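Local coordinates for protein 2-hydroxyisobutyryl-CoA synthetase (Aquincola tertiaricarbonis, PDB 6HDY) that belongs to the ANL superfamily of AMP-binding enzymes, built from a large N-terminal and a small C-terminal domain, at residues E412-H424 against V448-R462. Residues are numbered along the deposited sequence; the frame is centred on the assembly and turned at random.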
loop_
_atom_site.group_PDB
_atom_site.type_symbol
_atom_site.label_atom_id
_atom_site.label_comp_id
_atom_site.label_asym_id
_atom_site.label_seq_id
_atom_site.Cartn_x
_atom_site.Cartn_y
_atom_site.Cartn_z
ATOM N N GLU A 412 -9.314 -12.196 -40.164
ATOM C CA GLU A 412 -10.327 -11.354 -39.521
ATOM C C GLU A 412 -9.999 -11.103 -38.050
ATOM O O GLU A 412 -9.234 -11.845 -37.432
ATOM C CB GLU A 412 -11.753 -11.967 -39.630
ATOM C CG GLU A 412 -12.061 -12.786 -40.885
ATOM C CD GLU A 412 -12.369 -14.248 -40.615
ATOM O OE1 GLU A 412 -11.462 -14.985 -40.162
ATOM O OE2 GLU A 412 -13.534 -14.650 -40.840
ATOM N N LEU A 413 -10.636 -10.073 -37.488
ATOM C CA LEU A 413 -10.531 -9.680 -36.101
ATOM C C LEU A 413 -11.684 -10.302 -35.303
ATOM O O LEU A 413 -12.836 -10.061 -35.630
ATOM C CB LEU A 413 -10.557 -8.145 -36.001
ATOM C CG LEU A 413 -10.571 -7.536 -34.578
ATOM C CD1 LEU A 413 -9.329 -7.926 -33.782
ATOM C CD2 LEU A 413 -10.700 -6.033 -34.639
ATOM N N LEU A 414 -11.370 -11.106 -34.265
ATOM C CA LEU A 414 -12.383 -11.729 -33.412
ATOM C C LEU A 414 -12.541 -10.884 -32.141
ATOM O O LEU A 414 -11.559 -10.660 -31.413
ATOM C CB LEU A 414 -12.052 -13.204 -33.056
ATOM C CG LEU A 414 -11.822 -14.217 -34.198
ATOM C CD1 LEU A 414 -11.577 -15.599 -33.640
ATOM C CD2 LEU A 414 -13.000 -14.268 -35.174
ATOM N N LEU A 415 -13.775 -10.403 -31.889
ATOM C CA LEU A 415 -14.086 -9.580 -30.714
ATOM C C LEU A 415 -15.226 -10.175 -29.904
ATOM O O LEU A 415 -16.176 -10.697 -30.482
ATOM C CB LEU A 415 -14.431 -8.130 -31.118
ATOM C CG LEU A 415 -13.380 -7.298 -31.891
ATOM C CD1 LEU A 415 -13.957 -5.933 -32.288
ATOM C CD2 LEU A 415 -12.084 -7.081 -31.048
ATOM N N ARG A 416 -15.101 -10.140 -28.566
ATOM C CA ARG A 416 -16.123 -10.556 -27.605
ATOM C C ARG A 416 -16.508 -9.226 -26.979
ATOM O O ARG A 416 -15.681 -8.616 -26.298
ATOM C CB ARG A 416 -15.592 -11.542 -26.537
ATOM C CG ARG A 416 -15.084 -12.891 -27.096
ATOM C CD ARG A 416 -14.965 -13.929 -25.985
ATOM N NE ARG A 416 -16.227 -14.653 -25.832
ATOM C CZ ARG A 416 -16.617 -15.326 -24.750
ATOM N NH1 ARG A 416 -15.841 -15.375 -23.671
ATOM N NH2 ARG A 416 -17.795 -15.941 -24.733
ATOM N N VAL A 417 -17.708 -8.711 -27.311
ATOM C CA VAL A 417 -18.136 -7.385 -26.863
ATOM C C VAL A 417 -19.382 -7.428 -25.962
ATOM O O VAL A 417 -20.364 -8.115 -26.263
ATOM C CB VAL A 417 -18.328 -6.425 -28.078
ATOM C CG1 VAL A 417 -18.796 -5.041 -27.644
ATOM C CG2 VAL A 417 -17.053 -6.317 -28.915
ATOM N N GLU A 418 -19.328 -6.679 -24.864
ATOM C CA GLU A 418 -20.462 -6.535 -23.969
ATOM C C GLU A 418 -21.398 -5.433 -24.488
ATOM O O GLU A 418 -20.930 -4.324 -24.758
ATOM C CB GLU A 418 -19.998 -6.129 -22.554
ATOM C CG GLU A 418 -20.031 -7.242 -21.525
ATOM C CD GLU A 418 -19.651 -6.813 -20.124
ATOM O OE1 GLU A 418 -20.110 -5.732 -19.685
ATOM O OE2 GLU A 418 -18.960 -7.597 -19.432
ATOM N N PRO A 419 -22.720 -5.697 -24.606
ATOM C CA PRO A 419 -23.669 -4.594 -24.876
ATOM C C PRO A 419 -24.050 -3.956 -23.517
ATOM O O PRO A 419 -23.794 -4.550 -22.462
ATOM C CB PRO A 419 -24.881 -5.326 -25.436
ATOM C CG PRO A 419 -24.869 -6.651 -24.692
ATOM C CD PRO A 419 -23.432 -6.971 -24.347
ATOM N N SER A 420 -24.707 -2.789 -23.525
ATOM C CA SER A 420 -25.176 -2.177 -22.278
ATOM C C SER A 420 -26.426 -2.923 -21.767
ATOM O O SER A 420 -27.103 -3.618 -22.549
ATOM C CB SER A 420 -25.494 -0.699 -22.480
ATOM O OG SER A 420 -26.544 -0.517 -23.413
ATOM N N GLU A 421 -26.708 -2.804 -20.452
ATOM C CA GLU A 421 -27.891 -3.426 -19.841
ATOM C C GLU A 421 -29.216 -2.954 -20.515
ATOM O O GLU A 421 -30.135 -3.771 -20.675
ATOM C CB GLU A 421 -27.936 -3.170 -18.330
ATOM C CG GLU A 421 -26.949 -4.027 -17.558
ATOM C CD GLU A 421 -26.655 -3.520 -16.164
ATOM O OE1 GLU A 421 -25.579 -2.909 -15.967
ATOM O OE2 GLU A 421 -27.511 -3.715 -15.272
ATOM N N SER A 422 -29.268 -1.662 -20.960
ATOM C CA SER A 422 -30.426 -1.068 -21.650
ATOM C C SER A 422 -30.583 -1.639 -23.065
ATOM O O SER A 422 -31.723 -1.841 -23.511
ATOM C CB SER A 422 -30.360 0.459 -21.660
ATOM O OG SER A 422 -29.337 0.948 -22.510
ATOM N N VAL A 423 -29.439 -1.927 -23.755
ATOM C CA VAL A 423 -29.454 -2.567 -25.087
ATOM C C VAL A 423 -29.970 -4.012 -24.889
ATOM O O VAL A 423 -30.820 -4.465 -25.646
ATOM C CB VAL A 423 -28.084 -2.476 -25.831
ATOM C CG1 VAL A 423 -27.993 -3.480 -26.990
ATOM C CG2 VAL A 423 -27.849 -1.059 -26.349
ATOM N N HIS A 424 -29.504 -4.695 -23.816
ATOM C CA HIS A 424 -29.950 -6.048 -23.453
ATOM C C HIS A 424 -31.478 -6.094 -23.151
ATOM O O HIS A 424 -32.190 -6.929 -23.734
ATOM C CB HIS A 424 -29.112 -6.636 -22.289
ATOM C CG HIS A 424 -29.377 -8.094 -22.078
ATOM N ND1 HIS A 424 -28.753 -9.069 -22.863
ATOM C CD2 HIS A 424 -30.262 -8.700 -21.252
ATOM C CE1 HIS A 424 -29.264 -10.227 -22.467
ATOM N NE2 HIS A 424 -30.179 -10.055 -21.501
ATOM N N VAL A 448 -10.497 -3.579 -41.603
ATOM C CA VAL A 448 -10.353 -5.024 -41.475
ATOM C C VAL A 448 -11.683 -5.674 -41.084
ATOM O O VAL A 448 -12.485 -5.035 -40.414
ATOM C CB VAL A 448 -9.166 -5.308 -40.495
ATOM C CG1 VAL A 448 -9.532 -6.208 -39.313
ATOM C CG2 VAL A 448 -7.957 -5.840 -41.243
ATOM N N ARG A 449 -11.928 -6.920 -41.526
ATOM C CA ARG A 449 -13.140 -7.675 -41.190
ATOM C C ARG A 449 -13.134 -7.954 -39.685
ATOM O O ARG A 449 -12.115 -8.390 -39.142
ATOM C CB ARG A 449 -13.235 -8.990 -42.020
ATOM C CG ARG A 449 -14.343 -9.984 -41.597
ATOM C CD ARG A 449 -15.751 -9.639 -42.076
ATOM N NE ARG A 449 -16.759 -10.506 -41.455
ATOM C CZ ARG A 449 -17.737 -10.085 -40.654
ATOM N NH1 ARG A 449 -17.867 -8.793 -40.374
ATOM N NH2 ARG A 449 -18.595 -10.951 -40.134
ATOM N N ALA A 450 -14.247 -7.638 -39.009
ATOM C CA ALA A 450 -14.355 -7.843 -37.578
ATOM C C ALA A 450 -15.580 -8.674 -37.224
ATOM O O ALA A 450 -16.706 -8.237 -37.454
ATOM C CB ALA A 450 -14.383 -6.507 -36.855
ATOM N N LYS A 451 -15.353 -9.894 -36.713
ATOM C CA LYS A 451 -16.394 -10.791 -36.221
ATOM C C LYS A 451 -16.641 -10.442 -34.734
ATOM O O LYS A 451 -15.694 -10.425 -33.941
ATOM C CB LYS A 451 -15.966 -12.253 -36.354
ATOM C CG LYS A 451 -16.241 -12.859 -37.719
ATOM C CD LYS A 451 -15.846 -14.333 -37.757
ATOM C CE LYS A 451 -16.383 -15.036 -38.986
ATOM N NZ LYS A 451 -15.898 -16.435 -39.070
ATOM N N VAL A 452 -17.902 -10.133 -34.371
ATOM C CA VAL A 452 -18.299 -9.787 -33.007
ATOM C C VAL A 452 -19.194 -10.869 -32.402
ATOM O O VAL A 452 -20.201 -11.241 -32.988
ATOM C CB VAL A 452 -18.972 -8.385 -32.910
ATOM C CG1 VAL A 452 -19.362 -8.043 -31.464
ATOM C CG2 VAL A 452 -18.087 -7.286 -33.494
ATOM N N GLU A 453 -18.835 -11.349 -31.220
ATOM C CA GLU A 453 -19.666 -12.253 -30.436
ATOM C C GLU A 453 -20.102 -11.411 -29.219
ATOM O O GLU A 453 -19.242 -10.804 -28.574
ATOM C CB GLU A 453 -18.876 -13.491 -29.954
ATOM C CG GLU A 453 -19.756 -14.498 -29.218
ATOM C CD GLU A 453 -19.100 -15.407 -28.192
ATOM O OE1 GLU A 453 -19.781 -16.343 -27.714
ATOM O OE2 GLU A 453 -17.922 -15.175 -27.844
ATOM N N LEU A 454 -21.417 -11.334 -28.934
ATOM C CA LEU A 454 -21.861 -10.598 -27.751
ATOM C C LEU A 454 -21.814 -11.518 -26.552
ATOM O O LEU A 454 -22.151 -12.708 -26.660
ATOM C CB LEU A 454 -23.302 -10.051 -27.866
ATOM C CG LEU A 454 -23.595 -8.913 -28.844
ATOM C CD1 LEU A 454 -25.068 -8.571 -28.818
ATOM C CD2 LEU A 454 -22.756 -7.675 -28.548
ATOM N N VAL A 455 -21.416 -10.961 -25.401
ATOM C CA VAL A 455 -21.424 -11.658 -24.120
ATOM C C VAL A 455 -22.431 -10.923 -23.211
ATOM O O VAL A 455 -22.814 -9.788 -23.506
ATOM C CB VAL A 455 -20.027 -11.831 -23.456
ATOM C CG1 VAL A 455 -19.130 -12.766 -24.267
ATOM C CG2 VAL A 455 -19.345 -10.488 -23.175
ATOM N N ALA A 456 -22.858 -11.581 -22.121
ATOM C CA ALA A 456 -23.816 -11.047 -21.171
ATOM C C ALA A 456 -23.297 -9.756 -20.531
ATOM O O ALA A 456 -22.109 -9.666 -20.248
ATOM C CB ALA A 456 -24.095 -12.084 -20.084
ATOM N N PRO A 457 -24.148 -8.735 -20.285
ATOM C CA PRO A 457 -23.651 -7.529 -19.593
ATOM C C PRO A 457 -22.967 -7.860 -18.250
ATOM O O PRO A 457 -23.402 -8.763 -17.533
ATOM C CB PRO A 457 -24.941 -6.709 -19.385
ATOM C CG PRO A 457 -25.853 -7.173 -20.467
ATOM C CD PRO A 457 -25.602 -8.632 -20.567
ATOM N N ASN A 458 -21.860 -7.159 -17.939
ATOM C CA ASN A 458 -21.061 -7.304 -16.706
ATOM C C ASN A 458 -20.462 -8.725 -16.490
ATOM O O ASN A 458 -20.091 -9.069 -15.363
ATOM C CB ASN A 458 -21.851 -6.828 -15.460
ATOM C CG ASN A 458 -22.598 -5.525 -15.681
ATOM O OD1 ASN A 458 -22.021 -4.515 -16.106
ATOM N ND2 ASN A 458 -23.910 -5.534 -15.455
ATOM N N SER A 459 -20.334 -9.526 -17.569
ATOM C CA SER A 459 -19.759 -10.867 -17.491
ATOM C C SER A 459 -18.217 -10.816 -17.536
ATOM O O SER A 459 -17.563 -11.640 -16.894
ATOM C CB SER A 459 -20.292 -11.751 -18.613
ATOM O OG SER A 459 -19.974 -11.237 -19.895
ATOM N N ILE A 460 -17.645 -9.881 -18.329
ATOM C CA ILE A 460 -16.193 -9.723 -18.470
ATOM C C ILE A 460 -15.613 -9.103 -17.179
ATOM O O ILE A 460 -16.135 -8.097 -16.684
ATOM C CB ILE A 460 -15.773 -8.937 -19.760
ATOM C CG1 ILE A 460 -16.241 -9.651 -21.057
ATOM C CG2 ILE A 460 -14.240 -8.686 -19.790
ATOM C CD1 ILE A 460 -16.157 -8.783 -22.404
ATOM N N ALA A 461 -14.545 -9.722 -16.634
ATOM C CA ALA A 461 -13.879 -9.231 -15.431
ATOM C C ALA A 461 -13.327 -7.818 -15.630
ATOM O O ALA A 461 -12.663 -7.520 -16.636
ATOM C CB ALA A 461 -12.753 -10.177 -15.027
ATOM N N ARG A 462 -13.674 -6.937 -14.684
ATOM C CA ARG A 462 -13.171 -5.564 -14.606
ATOM C C ARG A 462 -11.866 -5.648 -13.762
ATOM O O ARG A 462 -11.575 -6.706 -13.180
ATOM C CB ARG A 462 -14.201 -4.624 -13.915
ATOM C CG ARG A 462 -15.655 -4.609 -14.467
ATOM C CD ARG A 462 -15.754 -4.528 -15.969
ATOM N NE ARG A 462 -16.995 -3.929 -16.458
ATOM C CZ ARG A 462 -17.897 -4.552 -17.217
ATOM N NH1 ARG A 462 -17.742 -5.835 -17.534
ATOM N NH2 ARG A 462 -18.965 -3.903 -17.656
#
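E418 overlaps V455 obliquely, its CG 3.7 Å from V455 CG2, and carries its carboxylate, on an extended chain, into the bend formed by P457 to R462. R462 grips it end-on: NH1 reaches E418 OE2 at 2.9 Å and NH2 reaches OE1, both on the syn side, with the two flat groups turned 35° apart. I460 N adds a bond to OE2 nearly along the C-O direction, while N458 N gives OE1 a weak one. This buried carboxylate thus holds the segment after strand 450-454 against the end of strand 413-419. The R462 guanidinium is fixed further by I460 O and, through NE, by a salt bridge to E230.

Beyond E418, the ring of P457 packs on helix 421-425: its CD lies over one face of the H424 imidazole in a CH-pi contact, and its CB meets E421 CG. N458 ND2 points at E421 OE1 from above the carboxylate plane (3.2 Å), in a nearly straight bond.

On the strands, R416 and E453 run side by side on one face. R416 is bent at its third torsion (chi3 89°), which turns NE onto E453 OE2 at 2.7 Å; V455 CG1 lies over one face of the guanidinium, toward its rim. Toward the start of the strands L414 CD2 rests on K451 CB and CD, and this face is covered by helix 474-486. V417 CG2 touches V452 CG1 (3.8 Å) on the other face, where L413 and L454 reach helix 428-446.

Backbone hydrogen bonds of a parallel pair, from L413 N to R449 O through V455 N to V417 O, join the strands, and helix 428-446 links them in a beta-alpha-beta crossover, consistent with the small mixed alpha/beta C-terminal domain of ANL enzymes.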